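Local atomic coordinates of SM80.1 Vicilin (Solanum melongena, PDB entry 5VF5), a protein that probably serves as a seed-storage globulin of the 7S vicilin type, built from two cupin domains and holding amino acids for the germinating seedling. Residues 121-126 with 340-345; 242-247 with 344-349; 71-76 with 101-106; 17-22 with 49-54. All blocks are in the same frame, centred on the assembly; numbering follows the deposited sequence.

Contact 1: 121-126 with 340-345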
# COMPACT_ATOMS: atom_id res chain seq x y z
N PHE A 121 10.65 -5.49 3.33
CA PHE A 121 9.28 -5.18 3.69
C PHE A 121 8.55 -4.70 2.43
O PHE A 121 9.04 -3.76 1.74
CB PHE A 121 9.33 -4.11 4.78
CG PHE A 121 8.01 -3.81 5.43
CD1 PHE A 121 7.01 -3.13 4.74
CD2 PHE A 121 7.80 -4.15 6.75
CE1 PHE A 121 5.81 -2.83 5.35
CE2 PHE A 121 6.60 -3.84 7.36
CZ PHE A 121 5.61 -3.19 6.66
N VAL A 122 7.39 -5.32 2.15
CA VAL A 122 6.58 -4.97 0.98
C VAL A 122 5.18 -4.61 1.48
O VAL A 122 4.59 -5.36 2.27
CB VAL A 122 6.48 -6.15 -0.01
CG1 VAL A 122 5.76 -5.79 -1.29
CG2 VAL A 122 7.88 -6.70 -0.33
N TYR A 123 4.65 -3.49 0.99
CA TYR A 123 3.24 -3.11 1.13
C TYR A 123 2.50 -3.53 -0.12
O TYR A 123 2.92 -3.22 -1.24
CB TYR A 123 3.16 -1.59 1.32
CG TYR A 123 1.81 -0.94 1.56
CD1 TYR A 123 0.83 -1.56 2.31
CD2 TYR A 123 1.56 0.37 1.09
CE1 TYR A 123 -0.38 -0.95 2.54
CE2 TYR A 123 0.36 1.00 1.36
CZ TYR A 123 -0.60 0.35 2.08
OH TYR A 123 -1.78 0.99 2.34
N VAL A 124 1.37 -4.22 0.02
CA VAL A 124 0.66 -4.84 -1.07
C VAL A 124 -0.77 -4.38 -1.13
O VAL A 124 -1.48 -4.41 -0.12
CB VAL A 124 0.70 -6.37 -0.94
CG1 VAL A 124 -0.03 -7.05 -2.09
CG2 VAL A 124 2.12 -6.89 -0.79
N LEU A 125 -1.23 -4.02 -2.32
CA LEU A 125 -2.65 -3.81 -2.62
C LEU A 125 -3.11 -5.01 -3.44
O LEU A 125 -2.40 -5.36 -4.41
CB LEU A 125 -2.81 -2.56 -3.48
CG LEU A 125 -4.25 -2.22 -3.85
CD1 LEU A 125 -5.08 -1.78 -2.63
CD2 LEU A 125 -4.32 -1.18 -4.97
N ALA A 126 -4.24 -5.63 -3.11
CA ALA A 126 -4.80 -6.66 -3.97
C ALA A 126 -6.27 -6.38 -4.21
O ALA A 126 -6.95 -5.82 -3.36
CB ALA A 126 -4.60 -8.05 -3.38
N VAL A 340 3.15 5.47 2.20
CA VAL A 340 2.84 5.00 0.88
C VAL A 340 1.34 4.94 0.82
O VAL A 340 0.70 4.42 1.73
CB VAL A 340 3.38 3.59 0.62
CG1 VAL A 340 2.93 3.07 -0.75
CG2 VAL A 340 4.86 3.62 0.75
N GLY A 341 0.77 5.52 -0.22
CA GLY A 341 -0.68 5.50 -0.41
C GLY A 341 -1.07 4.76 -1.69
O GLY A 341 -0.49 4.99 -2.77
N PHE A 342 -1.98 3.85 -1.60
CA PHE A 342 -2.61 3.29 -2.77
C PHE A 342 -3.83 4.10 -3.10
O PHE A 342 -4.70 4.31 -2.25
CB PHE A 342 -3.01 1.83 -2.52
CG PHE A 342 -1.84 0.90 -2.41
CD1 PHE A 342 -1.05 0.67 -3.53
CD2 PHE A 342 -1.56 0.21 -1.25
CE1 PHE A 342 0.02 -0.20 -3.48
CE2 PHE A 342 -0.50 -0.68 -1.19
CZ PHE A 342 0.31 -0.88 -2.29
N GLY A 343 -3.94 4.50 -4.35
CA GLY A 343 -5.11 5.21 -4.84
C GLY A 343 -6.03 4.29 -5.64
O GLY A 343 -5.56 3.58 -6.55
N ILE A 344 -7.30 4.30 -5.29
CA ILE A 344 -8.32 3.51 -5.94
C ILE A 344 -9.13 4.52 -6.77
O ILE A 344 -9.27 5.69 -6.34
CB ILE A 344 -9.14 2.77 -4.84
CG1 ILE A 344 -8.20 1.71 -4.14
CG2 ILE A 344 -10.39 2.13 -5.45
CD1 ILE A 344 -8.75 1.16 -2.86
N ASN A 345 -9.66 4.13 -7.95
CA ASN A 345 -10.34 5.07 -8.84
C ASN A 345 -9.37 6.21 -9.23
O ASN A 345 -9.74 7.40 -9.20
CB ASN A 345 -11.65 5.64 -8.24
CG ASN A 345 -12.65 4.56 -7.88
OD1 ASN A 345 -13.22 4.59 -6.75
ND2 ASN A 345 -12.81 3.58 -8.76

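Contact 2: 242-247 with 344-349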
# COMPACT_ATOMS: atom_id res chain seq x y z
N ASP A 242 -6.94 0.47 -12.17
CA ASP A 242 -7.21 1.88 -12.04
C ASP A 242 -6.69 2.37 -10.70
O ASP A 242 -7.39 3.04 -9.94
CB ASP A 242 -8.68 2.22 -12.26
CG ASP A 242 -8.91 3.70 -12.39
OD1 ASP A 242 -7.95 4.44 -12.74
OD2 ASP A 242 -10.05 4.14 -12.15
N ALA A 243 -5.44 2.04 -10.45
CA ALA A 243 -4.77 2.33 -9.19
C ALA A 243 -3.59 3.28 -9.38
O ALA A 243 -2.97 3.32 -10.44
CB ALA A 243 -4.35 1.05 -8.50
N ALA A 244 -3.25 3.98 -8.32
CA ALA A 244 -2.04 4.76 -8.23
C ALA A 244 -1.24 4.33 -7.04
O ALA A 244 -1.79 3.79 -6.05
CB ALA A 244 -2.37 6.22 -8.11
N VAL A 245 0.04 4.66 -7.06
CA VAL A 245 0.90 4.48 -5.90
C VAL A 245 1.55 5.81 -5.60
O VAL A 245 2.27 6.35 -6.45
CB VAL A 245 1.99 3.40 -6.08
CG1 VAL A 245 2.80 3.28 -4.82
CG2 VAL A 245 1.36 2.09 -6.54
N ALA A 246 1.30 6.35 -4.42
CA ALA A 246 1.75 7.65 -4.02
C ALA A 246 2.77 7.47 -2.90
O ALA A 246 2.62 6.63 -1.99
CB ALA A 246 0.60 8.52 -3.56
N PHE A 247 3.78 8.32 -2.92
CA PHE A 247 4.79 8.40 -1.89
C PHE A 247 4.80 9.82 -1.33
O PHE A 247 5.00 10.78 -2.08
CB PHE A 247 6.15 8.10 -2.51
CG PHE A 247 6.23 6.75 -3.19
CD1 PHE A 247 5.82 6.59 -4.50
CD2 PHE A 247 6.65 5.64 -2.46
CE1 PHE A 247 5.91 5.35 -5.11
CE2 PHE A 247 6.77 4.39 -3.07
CZ PHE A 247 6.36 4.24 -4.40
N ILE A 344 -7.30 4.30 -5.29
CA ILE A 344 -8.32 3.51 -5.94
C ILE A 344 -9.13 4.52 -6.77
O ILE A 344 -9.27 5.69 -6.34
CB ILE A 344 -9.14 2.77 -4.84
CG1 ILE A 344 -8.20 1.71 -4.14
CG2 ILE A 344 -10.39 2.13 -5.45
CD1 ILE A 344 -8.75 1.16 -2.86
N ASN A 345 -9.66 4.13 -7.95
CA ASN A 345 -10.34 5.07 -8.84
C ASN A 345 -9.37 6.21 -9.23
O ASN A 345 -9.74 7.40 -9.20
CB ASN A 345 -11.65 5.64 -8.24
CG ASN A 345 -12.65 4.56 -7.88
OD1 ASN A 345 -13.22 4.59 -6.75
ND2 ASN A 345 -12.81 3.58 -8.76
N ALA A 346 -8.14 5.84 -9.62
CA ALA A 346 -7.08 6.84 -9.72
C ALA A 346 -7.08 7.68 -11.01
O ALA A 346 -6.70 8.85 -10.95
CB ALA A 346 -5.73 6.18 -9.59
N MET A 347 -7.50 7.11 -12.15
CA MET A 347 -7.44 7.88 -13.37
C MET A 347 -8.30 9.14 -13.20
O MET A 347 -9.44 9.07 -12.70
CB MET A 347 -7.97 7.11 -14.57
CG MET A 347 -7.65 7.82 -15.85
SD MET A 347 -5.98 7.46 -16.42
CE MET A 347 -6.27 5.95 -17.28
N PHE A 348 -7.74 10.25 -13.65
CA PHE A 348 -8.39 11.57 -13.64
C PHE A 348 -8.40 12.23 -12.25
O PHE A 348 -8.92 13.34 -12.12
CB PHE A 348 -9.82 11.54 -14.26
CG PHE A 348 -9.88 10.80 -15.57
CD1 PHE A 348 -9.08 11.20 -16.60
CD2 PHE A 348 -10.69 9.67 -15.73
CE1 PHE A 348 -9.10 10.54 -17.84
CE2 PHE A 348 -10.72 8.99 -16.95
CZ PHE A 348 -9.92 9.44 -18.01
N ASN A 349 -7.83 11.56 -11.24
CA ASN A 349 -7.72 12.18 -9.92
C ASN A 349 -6.81 13.40 -9.93
O ASN A 349 -5.72 13.38 -10.54
CB ASN A 349 -7.18 11.22 -8.88
CG ASN A 349 -7.23 11.81 -7.47
OD1 ASN A 349 -8.33 12.05 -6.92
ND2 ASN A 349 -6.04 12.07 -6.87
O HOH W 1 -9.63 1.41 -8.69
O HOH W 2 -10.84 6.57 -12.47
O HOH W 3 -12.22 2.96 -11.36

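Contact 3: 71-76 with 101-106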
# COMPACT_ATOMS: atom_id res chain seq x y z
N ALA A 71 -2.51 -7.80 -7.88
CA ALA A 71 -1.77 -7.12 -6.84
C ALA A 71 -0.84 -6.06 -7.36
O ALA A 71 -0.37 -6.12 -8.51
CB ALA A 71 -0.99 -8.10 -5.96
N ILE A 72 -0.51 -5.14 -6.48
CA ILE A 72 0.59 -4.20 -6.67
C ILE A 72 1.48 -4.31 -5.44
O ILE A 72 0.99 -4.16 -4.31
CB ILE A 72 0.11 -2.74 -6.80
CG1 ILE A 72 -0.88 -2.60 -7.95
CG2 ILE A 72 1.31 -1.84 -6.98
CD1 ILE A 72 -1.49 -1.24 -8.03
N PHE A 73 2.75 -4.64 -5.65
CA PHE A 73 3.75 -4.74 -4.60
C PHE A 73 4.54 -3.44 -4.58
O PHE A 73 5.02 -3.00 -5.63
CB PHE A 73 4.72 -5.91 -4.83
CG PHE A 73 4.24 -7.28 -4.49
CD1 PHE A 73 2.91 -7.64 -4.46
CD2 PHE A 73 5.18 -8.26 -4.20
CE1 PHE A 73 2.53 -8.92 -4.13
CE2 PHE A 73 4.79 -9.55 -3.87
CZ PHE A 73 3.47 -9.87 -3.86
N VAL A 74 4.77 -2.87 -3.42
CA VAL A 74 5.61 -1.70 -3.24
C VAL A 74 6.64 -1.99 -2.18
O VAL A 74 6.32 -2.31 -1.04
CB VAL A 74 4.78 -0.48 -2.84
CG1 VAL A 74 5.66 0.78 -2.71
CG2 VAL A 74 3.65 -0.25 -3.80
N VAL A 75 7.92 -1.93 -2.54
CA VAL A 75 8.97 -2.19 -1.56
C VAL A 75 9.19 -0.97 -0.67
O VAL A 75 9.53 0.11 -1.15
CB VAL A 75 10.29 -2.60 -2.22
CG1 VAL A 75 11.34 -2.91 -1.19
CG2 VAL A 75 10.06 -3.80 -3.10
N VAL A 76 8.99 -1.16 0.63
CA VAL A 76 9.11 -0.10 1.64
C VAL A 76 10.48 -0.08 2.31
O VAL A 76 10.93 0.94 2.78
CB VAL A 76 8.06 -0.30 2.76
CG1 VAL A 76 8.33 0.59 3.99
CG2 VAL A 76 6.67 -0.07 2.22
N LEU A 101 5.66 -2.97 -8.46
CA LEU A 101 5.52 -4.10 -9.37
C LEU A 101 4.07 -4.51 -9.42
O LEU A 101 3.49 -4.83 -8.37
CB LEU A 101 6.38 -5.28 -8.92
CG LEU A 101 6.38 -6.49 -9.83
CD1 LEU A 101 7.11 -6.23 -11.12
CD2 LEU A 101 7.00 -7.67 -9.09
N ARG A 102 3.48 -4.48 -10.61
CA ARG A 102 2.15 -5.08 -10.82
C ARG A 102 2.32 -6.58 -11.02
O ARG A 102 3.07 -7.02 -11.88
CB ARG A 102 1.51 -4.43 -12.03
CG ARG A 102 0.19 -4.98 -12.47
CD ARG A 102 -0.96 -4.39 -11.70
NE ARG A 102 -2.16 -4.91 -12.32
CZ ARG A 102 -2.67 -6.11 -12.09
NH1 ARG A 102 -2.21 -6.88 -11.10
NH2 ARG A 102 -3.71 -6.51 -12.78
N LEU A 103 1.61 -7.36 -10.20
CA LEU A 103 1.63 -8.81 -10.29
C LEU A 103 0.23 -9.30 -10.69
O LEU A 103 -0.78 -9.14 -9.94
CB LEU A 103 1.98 -9.38 -8.91
CG LEU A 103 2.26 -10.86 -8.85
CD1 LEU A 103 3.54 -11.22 -9.61
CD2 LEU A 103 2.33 -11.28 -7.37
N HIS A 104 0.16 -9.95 -11.82
CA HIS A 104 -1.09 -10.50 -12.29
C HIS A 104 -1.60 -11.57 -11.32
O HIS A 104 -0.84 -12.38 -10.78
CB HIS A 104 -0.92 -11.12 -13.70
CG HIS A 104 -0.78 -10.12 -14.78
ND1 HIS A 104 -1.85 -9.45 -15.32
CD2 HIS A 104 0.32 -9.67 -15.44
CE1 HIS A 104 -1.42 -8.63 -16.27
NE2 HIS A 104 -0.11 -8.74 -16.36
N GLY A 105 -2.89 -11.59 -11.13
CA GLY A 105 -3.52 -12.63 -10.35
C GLY A 105 -3.16 -13.99 -10.88
O GLY A 105 -2.99 -14.18 -12.09
N GLY A 106 -2.95 -14.95 -9.99
CA GLY A 106 -2.59 -16.28 -10.43
C GLY A 106 -1.17 -16.54 -10.80
O GLY A 106 -0.80 -17.64 -11.22

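Contact 4: 17-22 with 49-54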
# COMPACT_ATOMS: atom_id res chain seq x y z
N GLN A 17 -2.19 -3.25 14.54
CA GLN A 17 -2.56 -4.50 15.20
C GLN A 17 -3.73 -5.20 14.54
O GLN A 17 -3.96 -6.37 14.80
CB GLN A 17 -2.85 -4.23 16.68
CG GLN A 17 -1.58 -3.96 17.47
N ARG A 18 -4.49 -4.47 13.70
CA ARG A 18 -5.61 -5.08 12.99
C ARG A 18 -5.20 -5.95 11.83
O ARG A 18 -6.01 -6.74 11.35
CB ARG A 18 -6.64 -4.04 12.58
CG ARG A 18 -7.33 -3.54 13.85
CD ARG A 18 -8.42 -2.57 13.62
NE ARG A 18 -9.52 -3.01 12.77
CZ ARG A 18 -10.33 -2.15 12.17
NH1 ARG A 18 -10.18 -0.85 12.39
NH2 ARG A 18 -11.31 -2.59 11.37
N PHE A 19 -3.97 -5.82 11.37
CA PHE A 19 -3.46 -6.72 10.35
C PHE A 19 -3.35 -8.13 10.96
O PHE A 19 -2.82 -8.28 12.05
CB PHE A 19 -2.11 -6.33 9.77
CG PHE A 19 -2.12 -5.14 8.82
CD1 PHE A 19 -2.33 -3.85 9.27
CD2 PHE A 19 -1.87 -5.32 7.48
CE1 PHE A 19 -2.33 -2.80 8.40
CE2 PHE A 19 -1.81 -4.24 6.61
CZ PHE A 19 -2.05 -2.99 7.05
N GLN A 20 -3.85 -9.14 10.26
CA GLN A 20 -3.89 -10.52 10.78
C GLN A 20 -2.89 -11.39 10.03
O GLN A 20 -2.98 -11.45 8.79
CB GLN A 20 -5.30 -11.07 10.61
CG GLN A 20 -6.32 -10.33 11.47
CD GLN A 20 -7.73 -10.89 11.41
OE1 GLN A 20 -8.39 -10.88 10.35
NE2 GLN A 20 -8.22 -11.34 12.56
N SER A 21 -1.98 -12.08 10.74
CA SER A 21 -1.07 -13.02 10.07
C SER A 21 -1.84 -14.16 9.45
O SER A 21 -2.69 -14.77 10.09
CB SER A 21 -0.01 -13.70 10.98
OG SER A 21 0.84 -12.79 11.54
N ARG A 22 -1.52 -14.48 8.21
CA ARG A 22 -2.14 -15.59 7.52
C ARG A 22 -1.53 -16.96 7.84
O ARG A 22 -2.13 -18.00 7.59
CB ARG A 22 -2.15 -15.35 6.01
CG ARG A 22 -3.25 -14.36 5.59
CD ARG A 22 -4.60 -15.11 5.45
NE ARG A 22 -5.77 -14.33 5.05
CZ ARG A 22 -6.18 -14.08 3.80
NH1 ARG A 22 -5.49 -14.48 2.74
NH2 ARG A 22 -7.28 -13.36 3.61
N PHE A 49 -10.96 -4.38 -2.42
CA PHE A 49 -9.54 -4.19 -2.23
C PHE A 49 -9.09 -4.64 -0.84
O PHE A 49 -9.83 -4.50 0.15
CB PHE A 49 -9.15 -2.76 -2.48
CG PHE A 49 -9.22 -2.34 -3.92
CD1 PHE A 49 -8.16 -2.54 -4.75
CD2 PHE A 49 -10.39 -1.81 -4.43
CE1 PHE A 49 -8.23 -2.18 -6.08
CE2 PHE A 49 -10.47 -1.46 -5.77
CZ PHE A 49 -9.38 -1.62 -6.58
N ARG A 50 -7.90 -5.20 -0.76
CA ARG A 50 -7.28 -5.54 0.51
C ARG A 50 -5.89 -4.96 0.53
O ARG A 50 -5.20 -4.95 -0.53
CB ARG A 50 -7.22 -7.03 0.70
CG ARG A 50 -8.57 -7.75 0.70
CD ARG A 50 -9.44 -7.42 1.90
NE ARG A 50 -8.95 -8.05 3.12
CZ ARG A 50 -9.16 -9.32 3.46
NH1 ARG A 50 -9.86 -10.14 2.66
NH2 ARG A 50 -8.68 -9.79 4.61
N VAL A 51 -5.38 -4.63 1.71
CA VAL A 51 -3.98 -4.30 1.87
C VAL A 51 -3.31 -5.24 2.82
O VAL A 51 -3.94 -5.74 3.77
CB VAL A 51 -3.68 -2.82 2.24
CG1 VAL A 51 -4.08 -1.88 1.11
CG2 VAL A 51 -4.30 -2.41 3.54
N SER A 52 -2.04 -5.48 2.58
CA SER A 52 -1.26 -6.43 3.39
C SER A 52 0.19 -6.00 3.44
O SER A 52 0.64 -5.10 2.70
CB SER A 52 -1.40 -7.85 2.81
OG SER A 52 -0.93 -7.89 1.46
N VAL A 53 0.93 -6.67 4.29
CA VAL A 53 2.36 -6.48 4.44
C VAL A 53 3.04 -7.85 4.38
O VAL A 53 2.53 -8.81 4.94
CB VAL A 53 2.75 -5.71 5.74
CG1 VAL A 53 4.26 -5.69 5.96
CG2 VAL A 53 2.23 -4.29 5.69
N ILE A 54 4.14 -7.93 3.62
CA ILE A 54 5.04 -9.06 3.62
C ILE A 54 6.35 -8.60 4.22
O ILE A 54 6.92 -7.60 3.76
CB ILE A 54 5.29 -9.60 2.19
CG1 ILE A 54 3.97 -9.97 1.51
CG2 ILE A 54 6.27 -10.78 2.27
CD1 ILE A 54 4.08 -10.30 0.04
O HOH W 4 -9.54 -12.41 5.39

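Contact 1: 121-126 with 340-345
Leu125 of the first cupin domain packs on the ring of Phe342 of the second, where two sheets of this bicupin fold lie face to face. Strands 121-126 and 340-344 run almost parallel, 10° apart, with their axes separated by 8.7 Å. That spacing is too wide for backbone bonds, and no hydrogen bond joins the strands; side chains fill the gap.

The packing is tightest around Phe342. CB of Leu125 stands 3.5 Å from the centroid of the Phe342 ring, nearly on the ring normal, a clear CH-pi contact. Leucine suits the place because its branched end continues the apolar cover: CD2 of Leu125 comes within 4.0 Å of CD1 of Phe342. The edge of the same ring meets backbone, with Tyr123 O lying in the ring plane. Tyr123 flanks Phe342 with its plane turned 41° from the phenylalanine's, but the tyrosine has two conformers and the rings approach too closely, so this pair is doubtful in detail. The 3.5 Å from Val340 CG1 to Tyr123 CD2 likewise depends on the conformer given. A tyrosine can line this apolar layer because its OH hydrogen-bonds to Val267 O.

Towards Ile344 and Asn345 the contact slackens. Backbone O of the partly exposed Asn345 hydrogen-bonds to NE of Arg263, and CD1 of Ile344 stays 4.7 Å from CD1 of Leu125.

Contact 2: 242-247 with 344-349
Asp242 and Ala346 carry most of this contact in the second cupin domain, where the loop following strand 337-344 folds against the beginning of the neighbouring strand 243-250. Residues Ala346 to Asn349 of that loop form a type II beta turn. Asp242 uses both backbone and side chain. Its carbonyl O accepts a nearly straight bond from Ala346 N at 2.9 Å, the donor standing above the carbonyl plane. Its carboxylate, brought round with CG anti to the backbone N (chi1 -169°), takes Met347 N on the syn side of OD1 at 2.8 Å. Consecutive amides are thus held by one residue, a task suited to aspartate, whose short side chain sets the carboxylate close to its own carbonyl.

Ala346 turns its CB toward the strand. The methyl meets Ala244 CB at 3.7 Å, and the small size of both residues lets loop and strand come this close. Asn349 N bonds to Ala346 O, closing the turn.

Three waters complete the partners of Asp242. One joins its carbonyl O to Asn345 N, and a second donates to both OD2 of Asp242 and the carbonyl O of Met347. A third also donates to OD2 of Asp242, at 2.6 Å, and accepts from Asn345 ND2 at 2.7 Å.

Contact 3: 71-76 with 101-106
Phe73 and Leu103 meet on one face of an antiparallel strand pair, their side chains crossing obliquely. CD2 of Leu103 lies 4.0 Å from CZ of Phe73, neither squarely over the ring nor at its edge. Ala71 and Leu101 share this face. The small alanine sits directly opposite Leu103 in a hydrogen-bonded pair, where Ala71 N and Leu103 O bond at 3.0 Å and Leu103 N returns to Ala71 O. Phe73 and Leu101 form the next such pair.

On the other face Ile72 and Arg102 stand at about a right angle, with CG1 of Ile72 4.2 Å from CD of Arg102. The arginine's bend at chi2 (84°) turns CD back toward strand 71-76. Arg102 has two conformers, so its polar contacts are less certain: in the one given, NH1 makes a long bond of 3.3 Å to Ala71 O from the opposite face of that carbonyl to Leu103 N, and salt bridges from NH2 to Asp240 and Glu70 probably balance the buried charge. Ile72, beta-branched and apolar, packs on Leu238, Leu241 and the second domain's strand 243-250. The arrangement is an outer strand pairing of a cupin beta-sheet, 100-103 being its outermost strand within the chain.

Contact 4: 17-22 with 49-54
The chain from Phe19 to Arg22 runs at 84° to that from Arg50 to Val53, with the CA atoms of Phe19 and Ser52 7.3 Å apart and no hydrogen bond across. Side chains make the contact in two places.

At the first, Phe19 brings a ring edge to the strand: Ser52 CA lies in the ring plane, 3.9 Å from CE2 of Phe19. CG is anti to the carbonyl carbon (chi1 -74°), beside the backbone N, and the ring reaches two valines. CZ of Phe19 is 4.2 Å from CG2 of Val51, and CE2 of Phe19 is 4.1 Å from CG2 of Val53 in the valine conformer given. A flat aromatic residue suits this place, reaching the backbone at Ser52, whose own CB points away.

At the second, Arg22 and Arg50 cross at about a right angle, the guanidinium planes of Arg22 and Arg50 being 77° apart. NH2 of Arg22 lies 4.0 Å from NH2 of Arg50, a pairing of like charges probably made tolerable by a water that accepts from both, in the plane of each group. Carbonyls probably ease the repulsion further: Val135 O takes NH1 of Arg22, while Gly133 O and Leu33 O take NH1 and NH2 of Arg50. Long side chains are needed to reach these partners.

In the first cupin domain's sheet, the contact steps over strand 28-32, which lies between 20-21 and 49-56; 120-128 flanks 49-56 beyond.

Overall arrangement
From the N terminus, contact 4 comes first, closing a loop of 26 residues between the leading segment and strand 49-56. Contact 3 follows in series, joining 71-76 to 101-106 across 24 residues. Contact 1 then opens at 121-126 and closes after 213 intervening residues at 340-345, tying the two cupin domains together. Contact 2 opens within that span, at 242-247, and ends at 344-349, so that it crosses contact 1 while sharing Ile344 and Asn345 with it. Contacts 1, 3 and 4 meet in the sheet of the first domain, where strand 120-128 lies between 49-56 and 69-77. Contact 2 lies at the end of the facing sheet, whose Val245 packs against Val74.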